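Local atomic coordinates of CocE/NonD family hydrolase (Staphylococcus aureus subsp. aureus COL, PDB entry 3III), a protein that probably hydrolyses ester or amide bonds, as a member of the CocE/NonD family related to the X-Pro dipeptidyl-peptidases, with an alpha/beta-hydrolase catalytic domain. Residues A427-L432 / Q451-W456; E336-F341 / L497-L502; F67-S72 / S157-N162. All blocks are in the same frame, centred on the assembly; numbering follows the deposited sequence.

In the fold
Interactions 1 and 2 are neighbours, their centres 11 Å apart: the first lies within the C-terminal beta region, the second where that region meets the catalytic domain's sheet. They touch directly: Lys431 NZ reaches Leu502 O at 2.8 Å, and Val452 O lies 2.9 Å from Arg338 NH2, both probable hydrogen bonds. Along the chain interaction 1 is nested inside the loop that interaction 2 closes. Interaction 2 reaches the large mixed sheet of the alpha/beta-hydrolase domain through strand 333-338, and interaction 3 belongs to that same sheet, at strand 67-74. Even so, interaction 3 is remote: its centre lies 37 Å from that of interaction 2 and 43 Å from that of interaction 1.

Interaction 1 (A427-L432 / Q451-W456); sequences AGIKKL and QVATGW
Ile429 meets both Val452 and Ala453, and its carbonyl carries the junction. Ile429 O takes Val452 N at 2.9 Å and Ala453 N at 3.3 Å, both donors coming from the same face of its carbonyl plane, while Ile429 N gives a nearly straight bond (177°) to Ala453 O. Two residues opposite one make this a classic beta bulge. The side chain of Ile429 is split between them: CG2 packs on Val452 CG1 at 3.9 Å, the two side chains crossing obliquely, and CG1 lies against Ala453 CB. Past the bulge the antiparallel pairing is regular, Ala427 and Gly455 bonding both ways.

On the other face Gln451 runs across Gly428. Its CG sits between the backbone N and carbonyl carbon (chi1 68°), and the chain extends from there so that NE2 comes within 3.5 Å of Gly428 CA, where there is no space for a beta carbon on Gly428. That amide is held at both ends: NE2 donates in its own plane to Thr454 OG1 (2.9 Å), and OE1 accepts from Lys430 NZ at 3.0 Å, reached by a bend at the end of the lysine chain.

Farther out, the main polar partner of Lys430 NZ is Glu438, in a salt bridge, and Gln271 binds Val452 O and Thr454 N. Strand 508-514 flanks 424-432 on its other edge in the five-stranded antiparallel sheet. Bonds at both OE1 and NE2 fix which way round the Gln451 amide lies, and the lysine charge, partly offset by Glu438, may polarise the amide and make NE2 a somewhat better donor to Thr454.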
loop_
_atom_site.group_PDB
_atom_site.type_symbol
_atom_site.label_atom_id
_atom_site.label_comp_id
_atom_site.label_asym_id
_atom_site.label_seq_id
_atom_site.Cartn_x
_atom_site.Cartn_y
_atom_site.Cartn_z
ATOM N N ALA A 427 -3.614 14.880 11.185
ATOM C CA ALA A 427 -5.015 14.549 11.453
ATOM C C ALA A 427 -5.191 13.089 11.713
ATOM O O ALA A 427 -4.483 12.214 11.160
ATOM C CB ALA A 427 -5.883 14.973 10.330
ATOM N N GLY A 428 -6.169 12.798 12.573
ATOM C CA GLY A 428 -6.575 11.468 12.817
ATOM C C GLY A 428 -8.043 11.294 13.125
ATOM O O GLY A 428 -8.701 12.205 13.654
ATOM N N ILE A 429 -8.563 10.131 12.722
ATOM C CA ILE A 429 -9.914 9.704 13.092
ATOM C C ILE A 429 -9.774 8.529 14.038
ATOM O O ILE A 429 -9.047 7.554 13.725
ATOM C CB ILE A 429 -10.711 9.241 11.877
ATOM C CG1 ILE A 429 -10.689 10.324 10.799
ATOM C CG2 ILE A 429 -12.219 8.832 12.288
ATOM C CD1 ILE A 429 -11.299 11.698 11.274
ATOM N N LYS A 430 -10.469 8.611 15.174
ATOM C CA LYS A 430 -10.475 7.533 16.198
ATOM C C LYS A 430 -11.936 7.112 16.435
ATOM O O LYS A 430 -12.869 7.896 16.188
ATOM C CB LYS A 430 -9.882 8.028 17.530
ATOM C CG LYS A 430 -8.452 8.436 17.459
ATOM C CD LYS A 430 -7.865 8.904 18.763
ATOM C CE LYS A 430 -6.349 9.080 18.600
ATOM N NZ LYS A 430 -5.610 7.792 18.371
ATOM N N LYS A 431 -12.110 5.884 16.916
ATOM C CA LYS A 431 -13.384 5.380 17.376
ATOM C C LYS A 431 -13.251 5.134 18.839
ATOM O O LYS A 431 -12.213 4.566 19.267
ATOM C CB LYS A 431 -13.749 4.059 16.712
ATOM C CG LYS A 431 -15.162 3.590 17.200
ATOM C CD LYS A 431 -15.780 2.499 16.365
ATOM C CE LYS A 431 -15.659 1.126 16.943
ATOM N NZ LYS A 431 -16.620 0.127 16.410
ATOM N N LEU A 432 -14.262 5.575 19.610
ATOM C CA LEU A 432 -14.297 5.382 21.026
ATOM C C LEU A 432 -15.530 4.524 21.328
ATOM O O LEU A 432 -16.600 4.743 20.741
ATOM C CB LEU A 432 -14.389 6.699 21.795
ATOM C CG LEU A 432 -13.507 7.890 21.427
ATOM C CD1 LEU A 432 -13.730 9.016 22.456
ATOM C CD2 LEU A 432 -12.061 7.443 21.422
ATOM N N GLN A 451 -5.454 3.499 14.723
ATOM C CA GLN A 451 -6.693 4.244 14.779
ATOM C C GLN A 451 -7.502 3.962 13.513
ATOM O O GLN A 451 -7.239 3.011 12.800
ATOM C CB GLN A 451 -6.411 5.742 15.038
ATOM C CG GLN A 451 -5.723 6.508 13.897
ATOM C CD GLN A 451 -5.209 7.963 14.321
ATOM O OE1 GLN A 451 -5.403 8.380 15.438
ATOM N NE2 GLN A 451 -4.571 8.680 13.397
ATOM N N VAL A 452 -8.542 4.719 13.284
ATOM C CA VAL A 452 -9.452 4.451 12.152
ATOM C C VAL A 452 -8.864 4.936 10.840
ATOM O O VAL A 452 -8.807 4.201 9.848
ATOM C CB VAL A 452 -10.789 5.149 12.365
ATOM C CG1 VAL A 452 -11.704 5.184 11.070
ATOM C CG2 VAL A 452 -11.557 4.526 13.529
ATOM N N ALA A 453 -8.471 6.194 10.827
ATOM C CA ALA A 453 -7.888 6.833 9.632
ATOM C C ALA A 453 -6.877 7.910 10.031
ATOM O O ALA A 453 -6.990 8.541 11.072
ATOM C CB ALA A 453 -9.008 7.428 8.757
ATOM N N THR A 454 -5.910 8.113 9.150
ATOM C CA THR A 454 -4.867 9.073 9.342
ATOM C C THR A 454 -4.733 9.951 8.087
ATOM O O THR A 454 -4.904 9.494 6.889
ATOM C CB THR A 454 -3.582 8.295 9.699
ATOM O OG1 THR A 454 -3.874 7.425 10.821
ATOM C CG2 THR A 454 -2.367 9.217 10.073
ATOM N N GLY A 455 -4.329 11.200 8.320
ATOM C CA GLY A 455 -3.904 12.082 7.225
ATOM C C GLY A 455 -2.955 13.196 7.667
ATOM O O GLY A 455 -2.844 13.480 8.852
ATOM N N TRP A 456 -2.301 13.829 6.699
ATOM C CA TRP A 456 -1.275 14.855 6.946
ATOM C C TRP A 456 -1.332 15.998 5.946
ATOM O O TRP A 456 -1.644 15.795 4.763
ATOM C CB TRP A 456 0.107 14.247 6.803
ATOM C CG TRP A 456 0.431 13.083 7.671
ATOM C CD1 TRP A 456 1.138 13.118 8.852
ATOM C CD2 TRP A 456 0.190 11.711 7.395
ATOM N NE1 TRP A 456 1.286 11.862 9.348
ATOM C CE2 TRP A 456 0.738 10.967 8.470
ATOM C CE3 TRP A 456 -0.442 11.028 6.352
ATOM C CZ2 TRP A 456 0.662 9.560 8.532
ATOM C CZ3 TRP A 456 -0.542 9.655 6.425
ATOM C CH2 TRP A 456 0.031 8.932 7.523
#

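Interaction 2 (E336-F341 / L497-L502); sequences EVRDQF and LPSGTL
Arg338 reaches Gly500 by two torsions: CG is anti to the carbonyl carbon (chi1 -62°), and a bend at chi3 (-59°) brings NE to 3.0 Å from Gly500 O. The same oxygen accepts from Arg338 N at 3.0 Å, so one carbonyl is clasped by the main chain and the side chain of a single residue, the two donors standing above opposite faces of its plane. Beyond NE, the guanidinium presents NH2 edge-on to Thr501 OG1, 2.9 Å away and nearly in the plane of the group; Ser499 CB lies close by. Thr501 OG1, anti to its carbonyl carbon, thus serves the arginine, while CG2 rests 3.6 Å from Arg338 O.

That carbonyl in turn receives Leu502 N at 2.8 Å, and together with the bond from Arg338 N it makes a single bridge between Arg338 and Thr501. The strand axes meet at 62°, and the pairing goes no further. Alongside the bridge Val337 CG1 packs on Leu502 CB at 3.9 Å. Gly500 passes so near Glu336 O that a beta carbon there would clash with it.

Outside the two segments, Arg338 NH2 has a second acceptor in Val452 O, and Phe441 makes a cation-pi contact with the guanidinium. Asp339, where the chain turns a corner, forms salt bridges with Lys343 and Lys431.

The contact is a joint between two sheets: strand 333-338, second from one border of the mixed alpha/beta-hydrolase sheet, meets strand 490-503 of the antiparallel sheet in the C-terminal beta region that S15-type hydrolases carry beside their catalytic domain.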
loop_
_atom_site.group_PDB
_atom_site.type_symbol
_atom_site.label_atom_id
_atom_site.label_comp_id
_atom_site.label_asym_id
_atom_site.label_seq_id
_atom_site.Cartn_x
_atom_site.Cartn_y
_atom_site.Cartn_z
ATOM N N GLU A 336 -13.887 -5.209 3.995
ATOM C CA GLU A 336 -14.186 -5.368 5.435
ATOM C C GLU A 336 -14.740 -4.090 6.036
ATOM O O GLU A 336 -14.163 -3.017 5.865
ATOM C CB GLU A 336 -12.928 -5.805 6.246
ATOM C CG GLU A 336 -13.266 -6.060 7.682
ATOM C CD GLU A 336 -12.148 -6.611 8.513
ATOM O OE1 GLU A 336 -10.993 -6.720 8.030
ATOM O OE2 GLU A 336 -12.475 -6.916 9.670
ATOM N N VAL A 337 -15.840 -4.207 6.767
ATOM C CA VAL A 337 -16.277 -3.149 7.669
ATOM C C VAL A 337 -15.726 -3.497 9.068
ATOM O O VAL A 337 -16.184 -4.434 9.723
ATOM C CB VAL A 337 -17.783 -3.048 7.724
ATOM C CG1 VAL A 337 -18.196 -1.846 8.636
ATOM C CG2 VAL A 337 -18.342 -2.793 6.286
ATOM N N ARG A 338 -14.709 -2.776 9.521
ATOM C CA ARG A 338 -14.015 -3.145 10.761
ATOM C C ARG A 338 -14.905 -2.717 11.935
ATOM O O ARG A 338 -15.393 -1.612 11.938
ATOM C CB ARG A 338 -12.697 -2.410 10.882
ATOM C CG ARG A 338 -11.723 -2.722 9.795
ATOM C CD ARG A 338 -10.474 -1.856 9.862
ATOM N NE ARG A 338 -10.861 -0.458 9.755
ATOM C CZ ARG A 338 -10.037 0.580 9.902
ATOM N NH1 ARG A 338 -8.718 0.415 10.082
ATOM N NH2 ARG A 338 -10.532 1.813 9.798
ATOM N N ASP A 339 -15.041 -3.555 12.950
ATOM C CA ASP A 339 -15.716 -3.174 14.189
ATOM C C ASP A 339 -14.693 -3.016 15.358
ATOM O O ASP A 339 -14.675 -1.963 16.039
ATOM C CB ASP A 339 -16.736 -4.233 14.573
ATOM C CG ASP A 339 -17.433 -3.892 15.913
ATOM O OD1 ASP A 339 -17.501 -2.689 16.281
ATOM O OD2 ASP A 339 -17.871 -4.824 16.576
ATOM N N GLN A 340 -13.880 -4.058 15.567
ATOM C CA GLN A 340 -12.763 -4.051 16.505
ATOM C C GLN A 340 -11.543 -4.704 15.815
ATOM O O GLN A 340 -11.625 -5.135 14.648
ATOM C CB GLN A 340 -13.091 -4.793 17.820
ATOM C CG GLN A 340 -14.238 -4.258 18.652
ATOM C CD GLN A 340 -13.807 -3.418 19.892
ATOM O OE1 GLN A 340 -12.684 -3.582 20.469
ATOM N NE2 GLN A 340 -14.706 -2.494 20.316
ATOM N N PHE A 341 -10.444 -4.812 16.555
ATOM C CA PHE A 341 -9.186 -5.400 16.061
ATOM C C PHE A 341 -9.514 -6.830 15.653
ATOM O O PHE A 341 -9.956 -7.657 16.502
ATOM C CB PHE A 341 -8.095 -5.346 17.173
ATOM C CG PHE A 341 -6.822 -6.042 16.818
ATOM C CD1 PHE A 341 -5.808 -5.384 16.176
ATOM C CD2 PHE A 341 -6.666 -7.378 17.107
ATOM C CE1 PHE A 341 -4.631 -6.047 15.796
ATOM C CE2 PHE A 341 -5.509 -8.073 16.721
ATOM C CZ PHE A 341 -4.470 -7.390 16.091
ATOM N N LEU A 497 -7.018 9.047 4.689
ATOM C CA LEU A 497 -6.848 7.959 3.765
ATOM C C LEU A 497 -7.997 6.984 3.945
ATOM O O LEU A 497 -8.653 6.968 5.015
ATOM C CB LEU A 497 -5.506 7.306 4.018
ATOM C CG LEU A 497 -4.331 8.222 3.593
ATOM C CD1 LEU A 497 -3.048 7.470 3.955
ATOM C CD2 LEU A 497 -4.346 8.610 2.098
ATOM N N PRO A 498 -8.285 6.190 2.887
ATOM C CA PRO A 498 -9.491 5.333 2.880
ATOM C C PRO A 498 -9.512 4.330 4.044
ATOM O O PRO A 498 -8.486 3.702 4.347
ATOM C CB PRO A 498 -9.381 4.580 1.566
ATOM C CG PRO A 498 -8.547 5.511 0.668
ATOM C CD PRO A 498 -7.590 6.156 1.586
ATOM N N SER A 499 -10.682 4.247 4.690
ATOM C CA SER A 499 -10.909 3.397 5.849
ATOM C C SER A 499 -12.352 2.845 5.818
ATOM O O SER A 499 -13.204 3.408 5.192
ATOM C CB SER A 499 -10.647 4.197 7.122
ATOM O OG SER A 499 -11.622 5.169 7.326
ATOM N N GLY A 500 -12.564 1.705 6.448
ATOM C CA GLY A 500 -13.882 1.058 6.529
ATOM C C GLY A 500 -14.170 0.624 7.932
ATOM O O GLY A 500 -13.503 -0.286 8.451
ATOM N N THR A 501 -15.209 1.195 8.540
ATOM C CA THR A 501 -15.427 1.043 9.970
ATOM C C THR A 501 -16.886 1.183 10.320
ATOM O O THR A 501 -17.574 2.047 9.737
ATOM C CB THR A 501 -14.614 2.150 10.737
ATOM O OG1 THR A 501 -13.363 2.332 10.065
ATOM C CG2 THR A 501 -14.378 1.792 12.246
ATOM N N LEU A 502 -17.358 0.324 11.222
ATOM C CA LEU A 502 -18.677 0.426 11.842
ATOM C C LEU A 502 -18.555 1.280 13.092
ATOM O O LEU A 502 -17.625 1.046 13.926
ATOM C CB LEU A 502 -19.148 -0.957 12.317
ATOM C CG LEU A 502 -20.445 -1.117 13.100
ATOM C CD1 LEU A 502 -21.644 -0.605 12.259
ATOM C CD2 LEU A 502 -20.568 -2.648 13.449
#

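Interaction 3 (F67-S72 / S157-N162); sequences FPVVMS and SWSNGN
Val69 points its CG2 branch at the rim of Trp158, meeting CZ3 at 3.8 Å in the plane of the indole, so the ring is approached edge-on. The two side chains lie obliquely to each other, and the same methyl also touches Ser159 OG. Ile58 and Arg60 of strand 53-60 and Val119 of strand 119-124 also touch the Trp158 side chain.

The bond from CA to CB of Phe67 leads away from 157-162, yet its ring edge still passes Trp158 O, with CD2 3.6 Å off. The amide of Phe67 bonds that same oxygen at 2.8 Å, and Phe67 O accepts from Asn160 N, the two bonds making a parallel bridge between Phe67 and Ser159. Phe67 begins strand 67-74, a central parallel strand of the alpha/beta-hydrolase sheet, and the chain after Ser159 leads into strand 162-168, the neighbour of 67-74 there: Val69 N bonds Asn162 O at 3.0 Å.

Asn160 lays its carboxamide across Pro68. Chi1 of 78° sets CG between the backbone N and the carbonyl carbon, beside Pro68 N; from there OD1 comes within 3.4 Å of Pro68 CA and ND2 lies 3.8 Å from CB of the proline. OD1 also accepts from Asn162 N, an Asx turn, while Ser159 OG takes Gly161 N in an ST turn; these overlapping turns shape the corner at Gly161. Asn160 ND2 bonds Leu320 O, as does Asn162 ND2.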
loop_
_atom_site.group_PDB
_atom_site.type_symbol
_atom_site.label_atom_id
_atom_site.label_comp_id
_atom_site.label_asym_id
_atom_site.label_seq_id
_atom_site.Cartn_x
_atom_site.Cartn_y
_atom_site.Cartn_z
ATOM N N PHE A 67 2.884 -24.170 -19.740
ATOM C CA PHE A 67 2.140 -23.803 -18.547
ATOM C C PHE A 67 1.918 -22.325 -18.450
ATOM O O PHE A 67 2.720 -21.531 -18.965
ATOM C CB PHE A 67 2.912 -24.288 -17.299
ATOM C CG PHE A 67 3.167 -25.773 -17.308
ATOM C CD1 PHE A 67 2.185 -26.673 -16.878
ATOM C CD2 PHE A 67 4.342 -26.281 -17.820
ATOM C CE1 PHE A 67 2.387 -28.032 -16.915
ATOM C CE2 PHE A 67 4.584 -27.643 -17.861
ATOM C CZ PHE A 67 3.590 -28.544 -17.443
ATOM N N PRO A 68 0.841 -21.913 -17.769
ATOM C CA PRO A 68 0.770 -20.484 -17.453
ATOM C C PRO A 68 1.892 -20.088 -16.504
ATOM O O PRO A 68 2.355 -20.900 -15.672
ATOM C CB PRO A 68 -0.627 -20.349 -16.760
ATOM C CG PRO A 68 -0.827 -21.689 -16.135
ATOM C CD PRO A 68 -0.246 -22.680 -17.129
ATOM N N VAL A 69 2.303 -18.822 -16.593
ATOM C CA VAL A 69 3.434 -18.331 -15.856
ATOM C C VAL A 69 3.047 -17.223 -14.845
ATOM O O VAL A 69 2.386 -16.256 -15.218
ATOM C CB VAL A 69 4.477 -17.747 -16.755
ATOM C CG1 VAL A 69 5.652 -17.192 -15.889
ATOM C CG2 VAL A 69 4.911 -18.781 -17.820
ATOM N N VAL A 70 3.414 -17.452 -13.591
ATOM C CA VAL A 70 3.264 -16.496 -12.508
ATOM C C VAL A 70 4.632 -15.849 -12.307
ATOM O O VAL A 70 5.636 -16.548 -12.202
ATOM C CB VAL A 70 2.827 -17.168 -11.196
ATOM C CG1 VAL A 70 2.744 -16.113 -10.045
ATOM C CG2 VAL A 70 1.447 -17.926 -11.376
HETATM N N MSE A 71 4.694 -14.516 -12.309
HETATM C CA MSE A 71 5.983 -13.804 -12.196
HETATM C C MSE A 71 5.943 -12.732 -11.138
HETATM O O MSE A 71 4.870 -12.149 -10.892
HETATM C CB MSE A 71 6.312 -13.134 -13.521
HETATM C CG MSE A 71 7.737 -12.543 -13.558
HETATM SE SE MSE A 71 8.121 -11.870 -15.394
HETATM C CE MSE A 71 8.151 -13.602 -16.333
ATOM N N SER A 72 7.061 -12.547 -10.422
ATOM C CA SER A 72 7.243 -11.375 -9.591
ATOM C C SER A 72 8.648 -10.835 -9.784
ATOM O O SER A 72 9.627 -11.578 -10.155
ATOM C CB SER A 72 6.967 -11.659 -8.106
ATOM O OG SER A 72 8.031 -12.403 -7.533
ATOM N N SER A 157 9.952 -22.559 -23.796
ATOM C CA SER A 157 9.386 -23.870 -24.117
ATOM C C SER A 157 8.310 -24.289 -23.095
ATOM O O SER A 157 7.337 -24.989 -23.446
ATOM C CB SER A 157 10.529 -24.893 -24.220
ATOM O OG SER A 157 11.127 -25.054 -22.929
ATOM N N TRP A 158 8.471 -23.878 -21.848
ATOM C CA TRP A 158 7.534 -24.240 -20.785
ATOM C C TRP A 158 6.364 -23.266 -20.618
ATOM O O TRP A 158 5.593 -23.391 -19.656
ATOM C CB TRP A 158 8.271 -24.407 -19.440
ATOM C CG TRP A 158 9.447 -23.398 -19.243
ATOM C CD1 TRP A 158 10.766 -23.651 -19.392
ATOM C CD2 TRP A 158 9.341 -22.002 -18.940
ATOM N NE1 TRP A 158 11.503 -22.511 -19.159
ATOM C CE2 TRP A 158 10.653 -21.482 -18.888
ATOM C CE3 TRP A 158 8.269 -21.143 -18.696
ATOM C CZ2 TRP A 158 10.916 -20.154 -18.609
ATOM C CZ3 TRP A 158 8.527 -19.823 -18.410
ATOM C CH2 TRP A 158 9.852 -19.341 -18.350
ATOM N N SER A 159 6.221 -22.303 -21.524
ATOM C CA SER A 159 5.243 -21.243 -21.343
ATOM C C SER A 159 4.101 -21.387 -22.326
ATOM O O SER A 159 4.315 -21.571 -23.525
ATOM C CB SER A 159 5.908 -19.881 -21.502
ATOM O OG SER A 159 4.917 -18.863 -21.540
ATOM N N ASN A 160 2.891 -21.268 -21.810
ATOM C CA ASN A 160 1.698 -21.251 -22.649
ATOM C C ASN A 160 1.420 -19.887 -23.255
ATOM O O ASN A 160 0.371 -19.699 -23.872
ATOM C CB ASN A 160 0.448 -21.797 -21.924
ATOM C CG ASN A 160 -0.198 -20.763 -20.937
ATOM O OD1 ASN A 160 0.339 -19.689 -20.698
ATOM N ND2 ASN A 160 -1.336 -21.114 -20.374
ATOM N N GLY A 161 2.326 -18.929 -23.026
ATOM C CA GLY A 161 2.186 -17.592 -23.612
ATOM C C GLY A 161 1.508 -16.552 -22.712
ATOM O O GLY A 161 1.537 -15.370 -23.036
ATOM N N ASN A 162 0.882 -16.981 -21.619
ATOM C CA ASN A 162 0.134 -16.124 -20.725
ATOM C C ASN A 162 0.915 -15.924 -19.414
ATOM O O ASN A 162 1.103 -16.874 -18.602
ATOM C CB ASN A 162 -1.256 -16.715 -20.383
ATOM C CG ASN A 162 -2.117 -16.928 -21.601
ATOM O OD1 ASN A 162 -1.848 -16.352 -22.648
ATOM N ND2 ASN A 162 -3.154 -17.774 -21.483
#